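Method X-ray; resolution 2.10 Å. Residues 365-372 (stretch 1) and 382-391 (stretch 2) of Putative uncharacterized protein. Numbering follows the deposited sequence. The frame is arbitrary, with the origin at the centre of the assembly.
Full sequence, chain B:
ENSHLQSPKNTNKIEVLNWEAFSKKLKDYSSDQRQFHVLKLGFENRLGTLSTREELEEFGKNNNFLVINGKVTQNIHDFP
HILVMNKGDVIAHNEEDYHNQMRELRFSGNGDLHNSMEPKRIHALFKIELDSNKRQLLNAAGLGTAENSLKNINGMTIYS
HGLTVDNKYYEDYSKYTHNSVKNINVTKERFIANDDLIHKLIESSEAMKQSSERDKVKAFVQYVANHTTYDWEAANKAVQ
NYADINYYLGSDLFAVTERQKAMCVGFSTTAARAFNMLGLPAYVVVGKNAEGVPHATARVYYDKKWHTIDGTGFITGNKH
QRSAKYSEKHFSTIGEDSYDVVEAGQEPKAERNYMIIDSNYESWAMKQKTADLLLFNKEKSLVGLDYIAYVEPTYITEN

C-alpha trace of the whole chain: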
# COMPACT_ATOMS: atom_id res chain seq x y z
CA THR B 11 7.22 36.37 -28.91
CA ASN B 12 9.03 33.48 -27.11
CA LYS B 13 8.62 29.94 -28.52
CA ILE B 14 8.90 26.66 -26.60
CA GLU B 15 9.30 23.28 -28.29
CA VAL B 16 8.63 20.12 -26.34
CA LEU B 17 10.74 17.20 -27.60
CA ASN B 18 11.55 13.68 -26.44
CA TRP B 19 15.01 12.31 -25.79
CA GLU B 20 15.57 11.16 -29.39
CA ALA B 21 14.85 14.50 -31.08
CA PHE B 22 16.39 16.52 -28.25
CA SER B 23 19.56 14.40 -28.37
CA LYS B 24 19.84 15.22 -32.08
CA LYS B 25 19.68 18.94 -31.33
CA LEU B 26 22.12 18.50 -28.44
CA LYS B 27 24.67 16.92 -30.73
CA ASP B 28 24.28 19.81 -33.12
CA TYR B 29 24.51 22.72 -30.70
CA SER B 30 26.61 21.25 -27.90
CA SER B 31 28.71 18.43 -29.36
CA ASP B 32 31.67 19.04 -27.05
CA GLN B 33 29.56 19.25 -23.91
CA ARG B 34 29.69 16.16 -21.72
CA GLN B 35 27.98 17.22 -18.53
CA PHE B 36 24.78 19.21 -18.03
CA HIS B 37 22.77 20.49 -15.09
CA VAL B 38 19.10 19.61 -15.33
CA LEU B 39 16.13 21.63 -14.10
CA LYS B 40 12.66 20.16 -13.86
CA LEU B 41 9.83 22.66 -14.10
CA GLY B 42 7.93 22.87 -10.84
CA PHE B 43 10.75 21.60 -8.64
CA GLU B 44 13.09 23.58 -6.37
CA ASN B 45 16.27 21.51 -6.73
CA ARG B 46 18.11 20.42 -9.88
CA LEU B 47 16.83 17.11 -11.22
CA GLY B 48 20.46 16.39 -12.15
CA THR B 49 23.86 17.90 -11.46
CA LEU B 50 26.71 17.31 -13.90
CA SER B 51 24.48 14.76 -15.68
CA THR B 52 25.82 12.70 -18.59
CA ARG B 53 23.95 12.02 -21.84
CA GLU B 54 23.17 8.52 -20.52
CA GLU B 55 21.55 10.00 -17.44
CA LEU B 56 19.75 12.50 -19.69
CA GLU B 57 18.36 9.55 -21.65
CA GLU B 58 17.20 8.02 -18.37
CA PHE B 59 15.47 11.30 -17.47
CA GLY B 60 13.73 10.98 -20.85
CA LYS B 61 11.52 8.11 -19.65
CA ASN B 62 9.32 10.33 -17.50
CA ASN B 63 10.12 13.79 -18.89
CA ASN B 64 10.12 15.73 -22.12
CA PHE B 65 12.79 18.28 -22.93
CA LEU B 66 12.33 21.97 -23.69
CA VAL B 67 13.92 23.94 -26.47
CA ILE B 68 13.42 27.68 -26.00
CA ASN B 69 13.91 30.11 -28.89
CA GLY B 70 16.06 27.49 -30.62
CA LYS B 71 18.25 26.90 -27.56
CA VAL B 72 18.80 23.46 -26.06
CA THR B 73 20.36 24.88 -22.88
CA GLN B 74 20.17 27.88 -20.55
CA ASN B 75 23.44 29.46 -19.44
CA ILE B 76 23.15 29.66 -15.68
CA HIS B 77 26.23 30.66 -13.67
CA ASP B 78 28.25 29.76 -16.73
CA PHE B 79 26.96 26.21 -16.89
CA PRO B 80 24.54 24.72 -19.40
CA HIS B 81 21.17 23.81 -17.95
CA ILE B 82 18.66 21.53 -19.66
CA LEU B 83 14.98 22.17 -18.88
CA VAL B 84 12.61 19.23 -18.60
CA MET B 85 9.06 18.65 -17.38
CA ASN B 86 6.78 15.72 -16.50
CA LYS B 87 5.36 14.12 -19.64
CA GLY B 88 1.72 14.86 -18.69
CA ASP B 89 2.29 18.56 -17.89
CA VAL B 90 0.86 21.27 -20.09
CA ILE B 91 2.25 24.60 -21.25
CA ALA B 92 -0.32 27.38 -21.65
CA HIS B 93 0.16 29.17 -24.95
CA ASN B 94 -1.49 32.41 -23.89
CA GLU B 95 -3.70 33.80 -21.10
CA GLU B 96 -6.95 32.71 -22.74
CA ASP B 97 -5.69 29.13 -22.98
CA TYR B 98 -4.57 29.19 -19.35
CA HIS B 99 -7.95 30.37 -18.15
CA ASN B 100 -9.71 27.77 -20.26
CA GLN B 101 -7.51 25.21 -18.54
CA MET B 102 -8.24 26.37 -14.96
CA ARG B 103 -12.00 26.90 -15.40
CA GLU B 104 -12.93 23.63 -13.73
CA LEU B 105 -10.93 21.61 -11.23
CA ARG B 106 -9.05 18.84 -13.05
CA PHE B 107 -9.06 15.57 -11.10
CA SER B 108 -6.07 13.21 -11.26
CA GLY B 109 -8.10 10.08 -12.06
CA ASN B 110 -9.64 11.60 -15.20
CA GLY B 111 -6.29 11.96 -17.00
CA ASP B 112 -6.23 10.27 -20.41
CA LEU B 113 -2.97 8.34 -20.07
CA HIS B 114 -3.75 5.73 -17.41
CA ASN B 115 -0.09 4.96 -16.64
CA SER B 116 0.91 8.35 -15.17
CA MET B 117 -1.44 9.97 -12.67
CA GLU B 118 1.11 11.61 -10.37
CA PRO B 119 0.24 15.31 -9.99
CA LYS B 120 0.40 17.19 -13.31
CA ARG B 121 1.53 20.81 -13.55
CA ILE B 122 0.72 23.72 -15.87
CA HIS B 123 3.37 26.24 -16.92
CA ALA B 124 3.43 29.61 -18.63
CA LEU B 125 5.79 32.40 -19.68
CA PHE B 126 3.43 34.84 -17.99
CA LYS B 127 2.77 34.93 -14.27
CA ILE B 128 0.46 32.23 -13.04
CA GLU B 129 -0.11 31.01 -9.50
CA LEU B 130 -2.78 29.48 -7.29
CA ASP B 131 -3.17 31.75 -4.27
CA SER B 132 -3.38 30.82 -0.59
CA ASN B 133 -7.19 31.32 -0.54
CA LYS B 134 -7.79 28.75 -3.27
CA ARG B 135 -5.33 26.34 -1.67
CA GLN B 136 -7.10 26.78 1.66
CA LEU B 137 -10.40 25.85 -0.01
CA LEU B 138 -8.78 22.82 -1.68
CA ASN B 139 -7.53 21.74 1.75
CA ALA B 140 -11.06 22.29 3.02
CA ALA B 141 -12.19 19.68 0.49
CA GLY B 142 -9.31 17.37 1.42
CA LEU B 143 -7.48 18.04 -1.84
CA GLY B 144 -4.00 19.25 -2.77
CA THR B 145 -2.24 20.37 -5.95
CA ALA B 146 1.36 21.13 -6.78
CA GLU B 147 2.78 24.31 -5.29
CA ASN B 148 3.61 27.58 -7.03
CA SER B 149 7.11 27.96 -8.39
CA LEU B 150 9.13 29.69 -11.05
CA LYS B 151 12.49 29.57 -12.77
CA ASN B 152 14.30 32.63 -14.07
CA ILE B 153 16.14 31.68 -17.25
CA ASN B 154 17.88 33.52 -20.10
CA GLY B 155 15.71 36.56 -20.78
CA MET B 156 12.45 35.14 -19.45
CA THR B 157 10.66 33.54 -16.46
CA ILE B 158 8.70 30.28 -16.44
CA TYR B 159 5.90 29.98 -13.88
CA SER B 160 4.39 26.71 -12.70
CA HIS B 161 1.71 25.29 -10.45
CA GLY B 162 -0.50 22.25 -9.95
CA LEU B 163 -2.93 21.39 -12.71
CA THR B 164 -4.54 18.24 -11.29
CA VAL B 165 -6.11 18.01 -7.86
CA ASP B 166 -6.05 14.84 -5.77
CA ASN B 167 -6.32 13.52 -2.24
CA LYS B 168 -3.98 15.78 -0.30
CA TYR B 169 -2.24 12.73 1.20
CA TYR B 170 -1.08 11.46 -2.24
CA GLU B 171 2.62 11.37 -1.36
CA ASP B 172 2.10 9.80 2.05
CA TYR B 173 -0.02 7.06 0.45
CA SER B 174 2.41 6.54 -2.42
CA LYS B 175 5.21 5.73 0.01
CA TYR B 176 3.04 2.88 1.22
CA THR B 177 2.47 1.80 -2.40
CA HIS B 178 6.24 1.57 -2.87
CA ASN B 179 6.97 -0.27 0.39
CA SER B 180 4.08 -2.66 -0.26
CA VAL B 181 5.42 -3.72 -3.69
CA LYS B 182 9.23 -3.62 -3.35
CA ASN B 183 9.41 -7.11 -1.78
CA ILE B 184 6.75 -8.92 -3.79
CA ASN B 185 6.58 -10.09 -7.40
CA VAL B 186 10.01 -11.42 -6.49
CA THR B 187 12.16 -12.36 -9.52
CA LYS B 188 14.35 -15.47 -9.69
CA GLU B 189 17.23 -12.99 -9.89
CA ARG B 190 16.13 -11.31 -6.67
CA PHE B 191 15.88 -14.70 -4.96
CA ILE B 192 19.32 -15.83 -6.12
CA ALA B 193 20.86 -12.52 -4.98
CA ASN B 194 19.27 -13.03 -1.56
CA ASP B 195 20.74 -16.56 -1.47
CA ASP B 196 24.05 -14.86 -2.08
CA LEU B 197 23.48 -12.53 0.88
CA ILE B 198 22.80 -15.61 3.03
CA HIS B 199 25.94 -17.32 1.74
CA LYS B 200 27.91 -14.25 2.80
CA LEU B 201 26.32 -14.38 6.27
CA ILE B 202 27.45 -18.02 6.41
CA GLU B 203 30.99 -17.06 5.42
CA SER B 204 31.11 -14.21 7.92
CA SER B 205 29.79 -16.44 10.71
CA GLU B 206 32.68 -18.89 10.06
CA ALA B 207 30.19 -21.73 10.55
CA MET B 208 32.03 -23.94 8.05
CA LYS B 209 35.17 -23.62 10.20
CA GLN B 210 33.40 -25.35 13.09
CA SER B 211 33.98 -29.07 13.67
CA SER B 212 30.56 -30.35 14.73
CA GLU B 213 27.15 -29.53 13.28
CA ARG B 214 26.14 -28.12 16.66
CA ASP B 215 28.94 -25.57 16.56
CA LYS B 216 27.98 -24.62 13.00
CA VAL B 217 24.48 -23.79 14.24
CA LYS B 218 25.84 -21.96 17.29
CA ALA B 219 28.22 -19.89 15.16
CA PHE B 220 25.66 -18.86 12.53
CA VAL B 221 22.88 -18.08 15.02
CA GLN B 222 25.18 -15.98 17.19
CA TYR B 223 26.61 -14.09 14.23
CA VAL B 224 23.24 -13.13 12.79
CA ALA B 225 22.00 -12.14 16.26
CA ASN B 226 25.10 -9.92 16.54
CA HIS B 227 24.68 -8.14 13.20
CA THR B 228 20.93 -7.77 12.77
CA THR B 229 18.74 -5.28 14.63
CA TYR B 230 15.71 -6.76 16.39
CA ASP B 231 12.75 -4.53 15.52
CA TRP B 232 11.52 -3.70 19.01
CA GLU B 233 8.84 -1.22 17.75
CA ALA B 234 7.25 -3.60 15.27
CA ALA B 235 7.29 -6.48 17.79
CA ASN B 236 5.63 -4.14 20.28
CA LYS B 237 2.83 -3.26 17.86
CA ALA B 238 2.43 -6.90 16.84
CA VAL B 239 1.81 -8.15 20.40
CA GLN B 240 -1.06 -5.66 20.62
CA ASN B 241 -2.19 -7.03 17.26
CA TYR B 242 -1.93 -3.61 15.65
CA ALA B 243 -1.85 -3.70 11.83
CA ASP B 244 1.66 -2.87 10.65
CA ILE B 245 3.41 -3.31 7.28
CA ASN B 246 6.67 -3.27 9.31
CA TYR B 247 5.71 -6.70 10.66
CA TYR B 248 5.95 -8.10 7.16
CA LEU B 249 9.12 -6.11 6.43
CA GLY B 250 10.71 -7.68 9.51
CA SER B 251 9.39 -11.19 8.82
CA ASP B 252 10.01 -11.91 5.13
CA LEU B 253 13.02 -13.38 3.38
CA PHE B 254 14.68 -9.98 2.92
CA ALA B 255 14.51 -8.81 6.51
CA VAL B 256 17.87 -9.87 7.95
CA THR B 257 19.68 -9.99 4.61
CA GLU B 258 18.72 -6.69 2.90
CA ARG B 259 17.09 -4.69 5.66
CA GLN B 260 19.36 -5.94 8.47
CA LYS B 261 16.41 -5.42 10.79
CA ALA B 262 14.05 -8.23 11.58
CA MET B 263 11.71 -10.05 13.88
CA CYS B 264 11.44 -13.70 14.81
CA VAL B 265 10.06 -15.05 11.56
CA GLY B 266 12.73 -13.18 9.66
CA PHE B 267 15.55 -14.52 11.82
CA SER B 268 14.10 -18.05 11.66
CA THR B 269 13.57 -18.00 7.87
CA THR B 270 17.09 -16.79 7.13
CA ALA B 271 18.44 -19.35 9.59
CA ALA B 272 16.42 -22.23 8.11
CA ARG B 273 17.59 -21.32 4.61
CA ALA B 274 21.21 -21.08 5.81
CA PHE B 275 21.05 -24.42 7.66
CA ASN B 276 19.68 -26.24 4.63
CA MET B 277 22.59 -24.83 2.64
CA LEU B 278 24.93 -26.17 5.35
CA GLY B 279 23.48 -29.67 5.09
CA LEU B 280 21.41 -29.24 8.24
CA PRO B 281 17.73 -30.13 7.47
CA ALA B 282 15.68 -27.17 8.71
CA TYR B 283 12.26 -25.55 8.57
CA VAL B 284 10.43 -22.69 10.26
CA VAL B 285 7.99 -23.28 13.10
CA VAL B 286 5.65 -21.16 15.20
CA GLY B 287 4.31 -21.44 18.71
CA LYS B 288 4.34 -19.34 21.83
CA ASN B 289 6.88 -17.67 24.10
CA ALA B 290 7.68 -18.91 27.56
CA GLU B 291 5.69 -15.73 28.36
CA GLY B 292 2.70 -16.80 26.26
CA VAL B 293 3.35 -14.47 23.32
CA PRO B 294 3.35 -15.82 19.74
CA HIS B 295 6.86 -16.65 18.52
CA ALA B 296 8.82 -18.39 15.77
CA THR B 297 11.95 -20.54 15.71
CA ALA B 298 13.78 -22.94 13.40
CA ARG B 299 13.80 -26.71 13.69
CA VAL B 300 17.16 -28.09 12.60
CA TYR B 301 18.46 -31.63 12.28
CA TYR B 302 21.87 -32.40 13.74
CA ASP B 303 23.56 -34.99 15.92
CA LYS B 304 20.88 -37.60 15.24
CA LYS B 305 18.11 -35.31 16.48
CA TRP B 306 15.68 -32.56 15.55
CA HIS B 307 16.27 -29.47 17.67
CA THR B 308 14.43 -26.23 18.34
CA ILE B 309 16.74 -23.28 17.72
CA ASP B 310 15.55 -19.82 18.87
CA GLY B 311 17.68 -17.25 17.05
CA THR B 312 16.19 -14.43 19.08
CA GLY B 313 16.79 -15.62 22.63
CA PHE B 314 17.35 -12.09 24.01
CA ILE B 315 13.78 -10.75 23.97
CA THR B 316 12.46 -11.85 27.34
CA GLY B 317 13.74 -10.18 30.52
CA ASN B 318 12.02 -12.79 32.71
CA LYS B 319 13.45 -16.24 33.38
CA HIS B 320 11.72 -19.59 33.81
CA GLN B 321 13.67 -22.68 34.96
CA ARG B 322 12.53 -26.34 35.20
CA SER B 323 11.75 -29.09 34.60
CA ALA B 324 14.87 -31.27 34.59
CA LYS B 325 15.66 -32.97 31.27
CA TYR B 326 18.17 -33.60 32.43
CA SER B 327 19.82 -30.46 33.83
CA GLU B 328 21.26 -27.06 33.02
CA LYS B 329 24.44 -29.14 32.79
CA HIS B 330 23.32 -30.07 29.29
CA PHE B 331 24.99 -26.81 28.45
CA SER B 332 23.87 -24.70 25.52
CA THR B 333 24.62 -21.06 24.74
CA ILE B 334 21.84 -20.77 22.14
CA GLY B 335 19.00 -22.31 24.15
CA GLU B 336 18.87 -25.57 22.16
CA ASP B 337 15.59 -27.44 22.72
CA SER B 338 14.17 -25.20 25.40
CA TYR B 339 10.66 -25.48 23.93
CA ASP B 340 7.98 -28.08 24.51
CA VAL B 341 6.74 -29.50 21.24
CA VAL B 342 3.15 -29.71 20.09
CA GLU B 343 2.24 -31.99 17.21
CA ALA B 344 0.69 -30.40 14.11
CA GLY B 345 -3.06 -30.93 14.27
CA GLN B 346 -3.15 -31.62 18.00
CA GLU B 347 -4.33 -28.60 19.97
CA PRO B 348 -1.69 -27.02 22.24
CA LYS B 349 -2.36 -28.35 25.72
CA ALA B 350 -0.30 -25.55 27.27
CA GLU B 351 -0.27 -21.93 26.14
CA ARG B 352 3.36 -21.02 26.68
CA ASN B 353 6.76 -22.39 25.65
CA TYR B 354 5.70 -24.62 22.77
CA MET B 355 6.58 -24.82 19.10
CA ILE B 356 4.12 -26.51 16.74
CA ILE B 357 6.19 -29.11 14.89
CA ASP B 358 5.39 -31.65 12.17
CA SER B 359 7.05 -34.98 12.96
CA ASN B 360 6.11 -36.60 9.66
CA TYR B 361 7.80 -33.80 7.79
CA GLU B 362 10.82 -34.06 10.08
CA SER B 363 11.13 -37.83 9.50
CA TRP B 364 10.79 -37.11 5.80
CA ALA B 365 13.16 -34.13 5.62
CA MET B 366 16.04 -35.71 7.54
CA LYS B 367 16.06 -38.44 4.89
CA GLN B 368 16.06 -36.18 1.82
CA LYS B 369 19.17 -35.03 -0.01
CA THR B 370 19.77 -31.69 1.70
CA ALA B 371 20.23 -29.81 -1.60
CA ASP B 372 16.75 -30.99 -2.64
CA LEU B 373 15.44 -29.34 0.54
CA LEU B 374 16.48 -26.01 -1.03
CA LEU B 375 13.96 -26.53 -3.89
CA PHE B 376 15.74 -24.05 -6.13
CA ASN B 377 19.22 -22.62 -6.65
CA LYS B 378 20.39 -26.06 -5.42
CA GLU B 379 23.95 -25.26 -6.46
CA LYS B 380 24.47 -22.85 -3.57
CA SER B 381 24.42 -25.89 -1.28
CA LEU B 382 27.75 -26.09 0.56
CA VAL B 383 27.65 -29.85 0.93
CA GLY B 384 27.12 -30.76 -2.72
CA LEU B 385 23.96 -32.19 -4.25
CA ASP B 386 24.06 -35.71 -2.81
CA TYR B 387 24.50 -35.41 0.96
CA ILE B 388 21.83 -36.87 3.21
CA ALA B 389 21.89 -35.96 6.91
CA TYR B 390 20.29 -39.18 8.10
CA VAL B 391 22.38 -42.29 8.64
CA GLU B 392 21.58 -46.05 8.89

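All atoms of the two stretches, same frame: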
# COMPACT_ATOMS: atom_id res chain seq x y z
N ALA B 365 12.13 -35.09 6.00
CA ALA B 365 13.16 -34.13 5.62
C ALA B 365 14.57 -34.63 5.94
O ALA B 365 15.48 -34.50 5.13
CB ALA B 365 12.91 -32.78 6.30
N MET B 366 14.73 -35.22 7.12
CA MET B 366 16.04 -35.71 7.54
C MET B 366 16.57 -36.77 6.58
O MET B 366 17.77 -37.03 6.54
CB MET B 366 15.97 -36.28 8.95
CG MET B 366 15.34 -37.65 9.06
SD MET B 366 14.97 -38.06 10.78
CE MET B 366 14.45 -39.77 10.59
N LYS B 367 15.67 -37.37 5.80
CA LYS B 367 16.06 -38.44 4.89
C LYS B 367 16.21 -37.97 3.44
O LYS B 367 16.61 -38.75 2.58
CB LYS B 367 15.05 -39.59 4.96
CG LYS B 367 15.21 -40.45 6.21
CD LYS B 367 14.34 -41.69 6.18
CE LYS B 367 12.90 -41.38 6.51
NZ LYS B 367 12.11 -42.64 6.64
N GLN B 368 15.89 -36.71 3.17
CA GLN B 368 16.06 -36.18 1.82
C GLN B 368 17.50 -35.78 1.59
O GLN B 368 18.24 -35.56 2.56
CB GLN B 368 15.15 -34.96 1.58
CG GLN B 368 13.67 -35.22 1.86
CD GLN B 368 13.12 -36.38 1.04
OE1 GLN B 368 13.23 -36.40 -0.19
NE2 GLN B 368 12.54 -37.35 1.73
N LYS B 369 17.92 -35.71 0.33
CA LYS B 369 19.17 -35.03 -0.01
C LYS B 369 19.00 -33.58 0.41
O LYS B 369 18.00 -32.97 0.04
CB LYS B 369 19.49 -35.11 -1.50
CG LYS B 369 19.57 -36.54 -2.06
CD LYS B 369 20.07 -36.54 -3.50
CE LYS B 369 19.55 -37.74 -4.28
NZ LYS B 369 18.06 -37.73 -4.36
N THR B 370 19.94 -33.04 1.17
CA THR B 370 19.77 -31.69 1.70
C THR B 370 19.64 -30.62 0.61
O THR B 370 18.92 -29.63 0.79
CB THR B 370 20.92 -31.30 2.66
OG1 THR B 370 22.13 -31.08 1.92
CG2 THR B 370 21.15 -32.39 3.69
N ALA B 371 20.31 -30.81 -0.53
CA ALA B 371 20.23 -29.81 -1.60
C ALA B 371 18.82 -29.76 -2.19
O ALA B 371 18.34 -28.69 -2.58
CB ALA B 371 21.24 -30.09 -2.66
N ASP B 372 18.16 -30.92 -2.25
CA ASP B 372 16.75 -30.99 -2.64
C ASP B 372 15.88 -30.14 -1.73
O ASP B 372 14.92 -29.52 -2.18
CB ASP B 372 16.25 -32.43 -2.62
CG ASP B 372 16.76 -33.24 -3.79
OD1 ASP B 372 17.13 -32.61 -4.81
OD2 ASP B 372 16.78 -34.49 -3.68
N LEU B 382 26.34 -26.09 0.19
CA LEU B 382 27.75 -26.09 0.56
C LEU B 382 28.23 -27.49 0.85
O LEU B 382 29.38 -27.70 1.24
CB LEU B 382 27.98 -25.20 1.77
CG LEU B 382 27.53 -23.76 1.57
CD1 LEU B 382 26.62 -23.33 2.71
CD2 LEU B 382 28.75 -22.86 1.47
N VAL B 383 27.34 -28.46 0.66
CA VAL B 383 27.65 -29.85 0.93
C VAL B 383 27.36 -30.70 -0.31
O VAL B 383 27.11 -31.90 -0.20
CB VAL B 383 26.85 -30.38 2.14
CG1 VAL B 383 27.31 -29.70 3.42
CG2 VAL B 383 25.35 -30.18 1.92
N GLY B 384 27.39 -30.07 -1.47
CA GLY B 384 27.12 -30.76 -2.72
C GLY B 384 25.64 -31.08 -2.89
O GLY B 384 24.79 -30.60 -2.13
N LEU B 385 25.34 -31.92 -3.87
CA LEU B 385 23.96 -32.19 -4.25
C LEU B 385 23.49 -33.57 -3.80
O LEU B 385 22.34 -33.95 -4.04
CB LEU B 385 23.80 -32.07 -5.77
CG LEU B 385 24.18 -30.75 -6.46
CD1 LEU B 385 23.67 -29.55 -5.69
CD2 LEU B 385 25.69 -30.62 -6.71
N ASP B 386 24.37 -34.32 -3.13
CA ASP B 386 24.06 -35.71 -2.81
C ASP B 386 24.09 -36.06 -1.32
O ASP B 386 23.85 -37.21 -0.96
CB ASP B 386 25.04 -36.63 -3.54
CG ASP B 386 24.86 -36.57 -5.03
OD1 ASP B 386 23.70 -36.60 -5.49
OD2 ASP B 386 25.89 -36.49 -5.74
N TYR B 387 24.38 -35.09 -0.46
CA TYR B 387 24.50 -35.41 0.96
C TYR B 387 23.14 -35.53 1.63
O TYR B 387 22.24 -34.71 1.44
CB TYR B 387 25.34 -34.38 1.70
CG TYR B 387 25.25 -34.53 3.20
CD1 TYR B 387 24.70 -33.52 3.99
CD2 TYR B 387 25.69 -35.69 3.83
CE1 TYR B 387 24.61 -33.66 5.37
CE2 TYR B 387 25.60 -35.84 5.20
CZ TYR B 387 25.06 -34.82 5.97
OH TYR B 387 24.96 -34.96 7.33
N ILE B 388 23.02 -36.58 2.44
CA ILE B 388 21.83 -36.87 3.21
C ILE B 388 22.19 -36.93 4.70
O ILE B 388 23.05 -37.72 5.10
CB ILE B 388 21.18 -38.19 2.76
CG1 ILE B 388 20.91 -38.15 1.24
CG2 ILE B 388 19.91 -38.47 3.55
CD1 ILE B 388 20.28 -39.41 0.70
N ALA B 389 21.54 -36.10 5.50
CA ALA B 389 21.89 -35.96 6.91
C ALA B 389 21.69 -37.24 7.70
O ALA B 389 22.47 -37.54 8.60
CB ALA B 389 21.09 -34.83 7.54
N TYR B 390 20.64 -37.97 7.37
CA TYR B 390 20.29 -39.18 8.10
C TYR B 390 21.32 -40.25 7.83
O TYR B 390 21.99 -40.24 6.80
CB TYR B 390 18.90 -39.67 7.69
CG TYR B 390 18.37 -40.81 8.52
CD1 TYR B 390 18.14 -40.65 9.88
CD2 TYR B 390 18.09 -42.04 7.94
CE1 TYR B 390 17.65 -41.69 10.65
CE2 TYR B 390 17.60 -43.09 8.70
CZ TYR B 390 17.38 -42.91 10.05
OH TYR B 390 16.90 -43.95 10.80
N VAL B 391 21.46 -41.17 8.78
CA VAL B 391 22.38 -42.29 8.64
C VAL B 391 21.74 -43.58 9.15
O VAL B 391 21.00 -43.55 10.14
CB VAL B 391 23.68 -42.00 9.39
O HOH W 1 19.01 -35.16 5.28
O HOH W 2 22.67 -32.30 -0.54

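Residues 365-372 and 382-391 run antiparallel where they meet, K367 lying near Y390, K369 near I388 and A371 near L385, and together they bury 591 Å². Neither segment forms a regular strand; two direct backbone hydrogen bonds, one of them weak, and two bridging waters join them, and side chains pack alongside. T370 and Y390 give up the most surface to the opposing stretch, with M366 and K369 close behind.

T370 is one centre of the contact. Its CA-to-CB bond points toward the second stretch, and its backbone N donates a short, nearly straight hydrogen bond to Y387 O (2.9 Å, 168° at the hydrogen). The same carbonyl oxygen lies 3.4 Å from K369 CA in a CA-H...O contact, so it engages two successive residues. With chi1 in the p well, T370 brings both branches into use: OG1 approaches V383 CG2 at 3.3 Å, while CG2 packs obliquely against the Y387 ring, 3.7 Å from CD1 of that residue. T370 OG1 is also hydrogen-bonded to a water at 2.8 Å. That water accepts from A371 N (2.8 Å) and donates to G384 O and Y387 O (both 3.1 Å), linking backbone groups of the two stretches.

Y390 is the other centre. Its backbone N donates a weak hydrogen bond to M366 O (3.1 Å, 130°), and the side chains also meet. The tyrosine CA-to-CB bond points toward the first stretch, placing the ring against two residues of the A365-Q368 type I turn, which is closed by the bond from Q368 N to A365 O (3.0 Å). M366 starts out sideways, but its extended chi2 and chi3 bring CE to 3.7 Å from Y390 CE1, with SD 5.0 Å from the centroid of the Y390 ring in an oblique sulfur-aromatic contact. K367 CG lies 3.7 Å from Y390 CD2.

Between these two a second water donates to M366 O (2.6 Å) and Q368 O (2.9 Å) and accepts from A389 N (2.7 Å), bridging a gap too wide for direct bonding: Q368 O and A389 N are 4.5 Å apart. I388 packs nearby, its CG2 3.5 Å from K367 O. K369 lays its methylenes along the second stretch, CG 3.9 Å from I388 CG1 and CD 3.5 Å from L385 O, while its ammonium turns back to its own segment in a salt bridge, NZ to D372 OD2 at 3.5 Å.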